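NADH dehydrogenase, putative (Plasmodium falciparum, PDB 5JWC) probably oxidises NADH through its bound FAD and passes the electrons to ubiquinone, as a type II NADH dehydrogenase bound by the inhibitor RYL-552. Local coordinates at residues G40-L45 / N426-A431; N336-G341 / Y432-V437. All coordinates share one frame; numbering follows the deposited sequence.

Interaction 1 of 2, residues G40-L45 / N426-A431. With TRT (fragment of triton X-100), chain J.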
loop_
_atom_site.group_PDB
_atom_site.type_symbol
_atom_site.label_atom_id
_atom_site.label_comp_id
_atom_site.label_asym_id
_atom_site.label_seq_id
_atom_site.Cartn_x
_atom_site.Cartn_y
_atom_site.Cartn_z
ATOM N N GLY A 40 23.689 0.543 7.310
ATOM C CA GLY A 40 24.045 -0.083 6.048
ATOM C C GLY A 40 23.824 0.824 4.857
ATOM O O GLY A 40 24.721 0.988 4.030
ATOM N N PHE A 41 22.637 1.420 4.774
ATOM C CA PHE A 41 22.284 2.298 3.659
ATOM C C PHE A 41 23.143 3.558 3.630
ATOM O O PHE A 41 23.614 3.971 2.560
ATOM C CB PHE A 41 20.780 2.667 3.718
ATOM C CG PHE A 41 20.280 3.469 2.528
ATOM C CD1 PHE A 41 20.448 3.012 1.240
ATOM C CD2 PHE A 41 19.644 4.683 2.714
ATOM C CE1 PHE A 41 19.977 3.759 0.142
ATOM C CE2 PHE A 41 19.162 5.434 1.627
ATOM C CZ PHE A 41 19.332 4.959 0.338
ATOM N N ASN A 42 23.362 4.202 4.774
ATOM C CA ASN A 42 24.191 5.403 4.699
ATOM C C ASN A 42 25.653 5.064 4.390
ATOM O O ASN A 42 26.355 5.861 3.794
ATOM C CB ASN A 42 24.077 6.242 5.971
ATOM C CG ASN A 42 22.772 7.006 6.020
ATOM O OD1 ASN A 42 22.617 8.017 5.361
ATOM N ND2 ASN A 42 21.814 6.486 6.757
ATOM N N PHE A 43 26.102 3.878 4.759
ATOM C CA PHE A 43 27.447 3.468 4.359
ATOM C C PHE A 43 27.499 3.373 2.823
ATOM O O PHE A 43 28.437 3.866 2.174
ATOM C CB PHE A 43 27.807 2.130 5.002
ATOM C CG PHE A 43 29.248 1.708 4.777
ATOM C CD1 PHE A 43 30.211 1.928 5.756
ATOM C CD2 PHE A 43 29.626 1.072 3.599
ATOM C CE1 PHE A 43 31.552 1.518 5.570
ATOM C CE2 PHE A 43 30.953 0.669 3.387
ATOM C CZ PHE A 43 31.916 0.893 4.380
ATOM N N LEU A 44 26.483 2.725 2.256
ATOM C CA LEU A 44 26.348 2.586 0.811
ATOM C C LEU A 44 26.314 3.951 0.119
ATOM O O LEU A 44 26.928 4.136 -0.930
ATOM C CB LEU A 44 25.072 1.789 0.468
ATOM C CG LEU A 44 24.845 1.426 -1.006
ATOM C CD1 LEU A 44 25.724 0.218 -1.382
ATOM C CD2 LEU A 44 23.354 1.151 -1.322
ATOM N N LEU A 45 25.589 4.904 0.692
ATOM C CA LEU A 45 25.476 6.208 0.075
ATOM C C LEU A 45 26.829 6.898 -0.054
ATOM O O LEU A 45 26.994 7.732 -0.926
ATOM C CB LEU A 45 24.514 7.130 0.836
ATOM C CG LEU A 45 23.022 6.783 0.714
ATOM C CD1 LEU A 45 22.150 7.778 1.508
ATOM C CD2 LEU A 45 22.528 6.567 -0.724
ATOM N N ASN A 426 23.116 8.214 15.431
ATOM C CA ASN A 426 24.430 7.616 15.612
ATOM C C ASN A 426 24.767 6.609 14.510
ATOM O O ASN A 426 25.901 6.586 14.050
ATOM C CB ASN A 426 24.559 6.980 17.008
ATOM C CG ASN A 426 24.679 8.047 18.099
ATOM O OD1 ASN A 426 25.161 9.143 17.834
ATOM N ND2 ASN A 426 24.223 7.742 19.303
ATOM N N ALA A 427 23.800 5.797 14.076
ATOM C CA ALA A 427 24.070 4.864 12.979
ATOM C C ALA A 427 24.513 5.620 11.726
ATOM O O ALA A 427 25.433 5.200 11.023
ATOM C CB ALA A 427 22.835 3.983 12.682
ATOM N N LYS A 428 23.871 6.747 11.452
ATOM C CA LYS A 428 24.239 7.542 10.286
ATOM C C LYS A 428 25.636 8.145 10.428
ATOM O O LYS A 428 26.440 8.115 9.485
ATOM C CB LYS A 428 23.213 8.649 10.050
ATOM C CG LYS A 428 23.506 9.422 8.778
ATOM C CD LYS A 428 22.505 10.540 8.566
ATOM C CE LYS A 428 22.672 11.193 7.192
ATOM N NZ LYS A 428 21.721 12.340 7.023
ATOM N N GLN A 429 25.939 8.692 11.597
ATOM C CA GLN A 429 27.273 9.274 11.786
ATOM C C GLN A 429 28.376 8.205 11.728
ATOM O O GLN A 429 29.467 8.472 11.214
ATOM C CB GLN A 429 27.354 10.042 13.114
ATOM C CG GLN A 429 26.477 11.279 13.174
ATOM C CD GLN A 429 26.538 11.985 14.517
ATOM O OE1 GLN A 429 27.574 12.005 15.176
ATOM N NE2 GLN A 429 25.420 12.576 14.924
ATOM N N GLU A 430 28.105 7.017 12.264
ATOM C CA GLU A 430 29.078 5.918 12.229
ATOM C C GLU A 430 29.319 5.469 10.793
ATOM O O GLU A 430 30.453 5.115 10.405
ATOM C CB GLU A 430 28.607 4.721 13.064
ATOM C CG GLU A 430 28.662 4.918 14.577
ATOM C CD GLU A 430 27.778 3.925 15.334
ATOM O OE1 GLU A 430 27.443 2.861 14.765
ATOM O OE2 GLU A 430 27.407 4.207 16.503
ATOM N N ALA A 431 28.237 5.429 10.020
ATOM C CA ALA A 431 28.318 5.046 8.620
ATOM C C ALA A 431 29.161 6.037 7.835
ATOM O O ALA A 431 29.936 5.630 6.971
ATOM C CB ALA A 431 26.903 4.924 7.990
HETATM C C25 TRT J . 20.524 12.383 10.632
HETATM O O24 TRT J . 19.315 11.685 10.611
HETATM C C23 TRT J . 19.143 10.954 11.824
HETATM C C22 TRT J . 17.699 10.982 12.209
HETATM O O21 TRT J . 17.442 12.147 13.043
HETATM C C20 TRT J . 16.053 12.320 13.266
HETATM C C19 TRT J . 15.820 13.270 14.433
HETATM O O18 TRT J . 16.252 14.629 14.175
HETATM C C17 TRT J . 16.349 15.386 15.374
HETATM C C16 TRT J . 16.838 16.826 15.036
HETATM O O15 TRT J . 18.285 16.881 14.864
HETATM C C12 TRT J . 18.526 17.862 13.847
HETATM C C13 TRT J . 17.973 19.158 14.031
HETATM C C14 TRT J . 18.147 20.135 13.040
HETATM C C11 TRT J . 19.225 17.542 12.684
HETATM C C10 TRT J . 19.406 18.526 11.686
HETATM C C9 TRT J . 18.870 19.823 11.866
HETATM C C6 TRT J . 19.059 20.887 10.777
HETATM C C8 TRT J . 20.405 21.633 10.960
HETATM C C7 TRT J . 19.115 20.145 9.440
HETATM C C5 TRT J . 17.734 21.762 10.713
HETATM C C1 TRT J . 17.626 23.302 11.111
HETATM C C2 TRT J . 18.166 23.638 12.516
HETATM C C4 TRT J . 18.225 24.193 10.013
HETATM C C3 TRT J . 16.145 23.645 11.155
#

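Interaction 2 of 2, residues N336-G341 / Y432-V437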
loop_
_atom_site.group_PDB
_atom_site.type_symbol
_atom_site.label_atom_id
_atom_site.label_comp_id
_atom_site.label_asym_id
_atom_site.label_seq_id
_atom_site.Cartn_x
_atom_site.Cartn_y
_atom_site.Cartn_z
ATOM N N ASN A 336 39.196 -7.236 9.936
ATOM C CA ASN A 336 38.539 -6.935 8.678
ATOM C C ASN A 336 37.014 -7.028 8.802
ATOM O O ASN A 336 36.295 -6.920 7.809
ATOM C CB ASN A 336 39.051 -7.866 7.567
ATOM C CG ASN A 336 38.760 -9.325 7.840
ATOM O OD1 ASN A 336 38.439 -9.713 8.957
ATOM N ND2 ASN A 336 38.851 -10.149 6.803
ATOM N N ILE A 337 36.526 -7.219 10.024
ATOM C CA ILE A 337 35.099 -7.111 10.302
ATOM C C ILE A 337 34.794 -5.860 11.145
ATOM O O ILE A 337 35.438 -5.625 12.173
ATOM C CB ILE A 337 34.578 -8.370 11.012
ATOM C CG1 ILE A 337 34.935 -9.617 10.190
ATOM C CG2 ILE A 337 33.045 -8.300 11.244
ATOM C CD1 ILE A 337 34.370 -10.890 10.752
ATOM N N TYR A 338 33.834 -5.051 10.686
ATOM C CA TYR A 338 33.383 -3.851 11.390
ATOM C C TYR A 338 31.900 -4.010 11.731
ATOM O O TYR A 338 31.194 -4.805 11.108
ATOM C CB TYR A 338 33.568 -2.587 10.541
ATOM C CG TYR A 338 34.999 -2.188 10.261
ATOM C CD1 TYR A 338 35.582 -1.123 10.929
ATOM C CD2 TYR A 338 35.759 -2.860 9.297
ATOM C CE1 TYR A 338 36.875 -0.737 10.673
ATOM C CE2 TYR A 338 37.078 -2.480 9.031
ATOM C CZ TYR A 338 37.622 -1.420 9.730
ATOM O OH TYR A 338 38.903 -1.011 9.507
ATOM N N ALA A 339 31.428 -3.278 12.732
ATOM C CA ALA A 339 29.995 -3.268 13.030
ATOM C C ALA A 339 29.579 -1.862 13.405
ATOM O O ALA A 339 30.352 -1.133 14.043
ATOM C CB ALA A 339 29.657 -4.238 14.129
ATOM N N ILE A 340 28.378 -1.470 12.989
ATOM C CA ILE A 340 27.883 -0.115 13.246
ATOM C C ILE A 340 26.405 -0.171 13.603
ATOM O O ILE A 340 25.727 -1.158 13.296
ATOM C CB ILE A 340 28.068 0.808 12.022
ATOM C CG1 ILE A 340 27.265 0.287 10.828
ATOM C CG2 ILE A 340 29.536 0.933 11.639
ATOM C CD1 ILE A 340 27.476 1.150 9.543
ATOM N N GLY A 341 25.889 0.873 14.244
ATOM C CA GLY A 341 24.460 0.904 14.538
ATOM C C GLY A 341 24.054 0.145 15.788
ATOM O O GLY A 341 24.862 -0.048 16.700
ATOM N N TYR A 432 28.977 7.334 8.085
ATOM C CA TYR A 432 29.737 8.329 7.355
ATOM C C TYR A 432 31.209 8.301 7.790
ATOM O O TYR A 432 32.109 8.430 6.951
ATOM C CB TYR A 432 29.126 9.725 7.510
ATOM C CG TYR A 432 27.881 9.884 6.641
ATOM C CD1 TYR A 432 27.620 8.975 5.613
ATOM C CD2 TYR A 432 26.987 10.942 6.821
ATOM C CE1 TYR A 432 26.499 9.096 4.801
ATOM C CE2 TYR A 432 25.862 11.078 6.005
ATOM C CZ TYR A 432 25.626 10.143 4.994
ATOM O OH TYR A 432 24.514 10.240 4.167
ATOM N N TYR A 433 31.439 8.144 9.093
ATOM C CA TYR A 433 32.791 8.033 9.631
ATOM C C TYR A 433 33.526 6.871 8.964
ATOM O O TYR A 433 34.636 7.037 8.455
ATOM C CB TYR A 433 32.762 7.850 11.163
ATOM C CG TYR A 433 34.008 7.217 11.749
ATOM C CD1 TYR A 433 35.117 7.993 12.096
ATOM C CD2 TYR A 433 34.075 5.845 11.959
ATOM C CE1 TYR A 433 36.269 7.406 12.639
ATOM C CE2 TYR A 433 35.213 5.253 12.494
ATOM C CZ TYR A 433 36.305 6.036 12.832
ATOM O OH TYR A 433 37.431 5.427 13.360
ATOM N N LEU A 434 32.895 5.700 8.957
ATOM C CA LEU A 434 33.577 4.486 8.559
ATOM C C LEU A 434 33.774 4.404 7.038
ATOM O O LEU A 434 34.823 3.952 6.566
ATOM C CB LEU A 434 32.823 3.268 9.061
ATOM C CG LEU A 434 33.524 1.940 8.811
ATOM C CD1 LEU A 434 34.914 1.981 9.495
ATOM C CD2 LEU A 434 32.653 0.807 9.337
ATOM N N SER A 435 32.776 4.843 6.282
ATOM C CA SER A 435 32.890 4.874 4.828
ATOM C C SER A 435 33.996 5.867 4.453
ATOM O O SER A 435 34.828 5.580 3.586
ATOM C CB SER A 435 31.540 5.229 4.171
ATOM O OG SER A 435 31.125 6.545 4.494
ATOM N N ASN A 436 34.044 7.010 5.137
ATOM C CA ASN A 436 35.149 7.946 4.933
ATOM C C ASN A 436 36.509 7.334 5.289
ATOM O O ASN A 436 37.523 7.655 4.650
ATOM C CB ASN A 436 34.951 9.222 5.742
ATOM C CG ASN A 436 36.034 10.259 5.472
ATOM O OD1 ASN A 436 36.063 10.871 4.405
ATOM N ND2 ASN A 436 36.922 10.464 6.438
ATOM N N VAL A 437 36.544 6.473 6.307
ATOM C CA VAL A 437 37.799 5.799 6.642
ATOM C C VAL A 437 38.243 4.882 5.496
ATOM O O VAL A 437 39.435 4.844 5.140
ATOM C CB VAL A 437 37.696 4.981 7.943
ATOM C CG1 VAL A 437 38.899 4.058 8.084
ATOM C CG2 VAL A 437 37.661 5.914 9.148
#

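Interaction 1 of 2, residues G40-L45 / N426-A431
Ala431 points its single methyl group at the backbone of helix 38-46, with CB 3.5 Å from Phe43 N and 3.7 Å from Asn42 CB. The smallness of this side chain lets the two helices come close: the axes of 40-45 and 426-431 approach to 8.1 Å at a crossing angle of -33°, and Phe43 CA lies 4.6 Å from Ala431 CA. Phe43 meets the methyl with its backbone N and, more loosely, its CB, while chi1 of -173°, with CG anti to N, carries the ring along the flank of helix 424-440. There CD1 passes 3.9 Å from Ala431 O at an oblique angle, and the ring goes on to touch Leu434 and Ser435. One turn back along helix 424-440, the stem of Lys428 and the amide of Asn42 slant across one another. With CG anti to the backbone N and the chain extended beyond it, Lys428 lays CG on Asn42 CG at 3.7 Å and CE equally near Asn42 OD1. The lysine thus offers methylenes, not its ammonium, to the amide, and Asn42 ND2 is hydrogen-bonded to Trp38 O one turn earlier in its own helix. Lys428 CD also rests 3.4 Å from C25 of the Triton X-100 fragment, the terminal carbon of an ether chain that then leads away from the lysine. Helix 38-46 follows the first strand of a Rossmann-type FAD-binding fold, and Gly40 fits the last glycine of its GxGxxG pattern; Ala427, one turn before Ala431, touches the FAD. Chemically the join is van der Waals packing of a methyl and methylenes on the amide of Asn42 and the backbone of Phe43, which implies that close fit rather than charge pairing sets the spacing.

Interaction 2 of 2, residues N336-G341 / Y432-V437
Leu434 of helix 424-440 packs on Tyr338 and Ile340 in the Rossmann-type FAD-binding fold, where strand 337-339 is the last strand in the order of its sheet and bonds through Tyr338 to strand 131-134. From a CB directed at the strand, the leucine swings CG opposite its backbone N (chi1 -174°), and the two methyls then part company. CD1 goes to the tyrosine ring, 3.5 Å from Tyr338 CD1 and 3.6 Å from Tyr338 CE1, coming in obliquely. CD2 drops toward the base of the same side chain, 3.7 Å from Tyr338 CB, and also reaches Ile340. The branch thus straddles alternate residues of the extended chain, whose side chains at 338 and 340 both face the helix while Ala339 between them points away from it and touches Ile134. The Tyr338 ring also packs edge-to-face with Phe438, one turn of helix beyond Leu434, and Leu434 itself also meets Phe43 of helix 38-46. All three touching residues are buried, and the contact between them is wholly apolar. On the isoleucine the meeting point is the gamma methyl, with Ile340 CG2 3.9 Å from Leu434 CD2.

Successive turns of helix 424-440 serve both contacts, whose centres lie 8 Å apart: interaction 1 fixes its earlier part to helix 38-46, and interaction 2 its later part to strand 337-339. Polar bonds tie them together. Glu430 OE1 probably accepts a hydrogen bond from Gly341 N at 2.6 Å, while Glu430 OE2 forms a salt bridge with Lys344. Asn42 OD1 and Tyr432 OH, 3.2 Å apart, probably form another hydrogen bond. The Phe43 ring bridges the two, with CE1 3.6 Å from Ser435 N. FAD touches Ala427 of interaction 1 and Gly341 of interaction 2, so the shared helix and the loop just after strand 337-339 both border the flavin cofactor pocket.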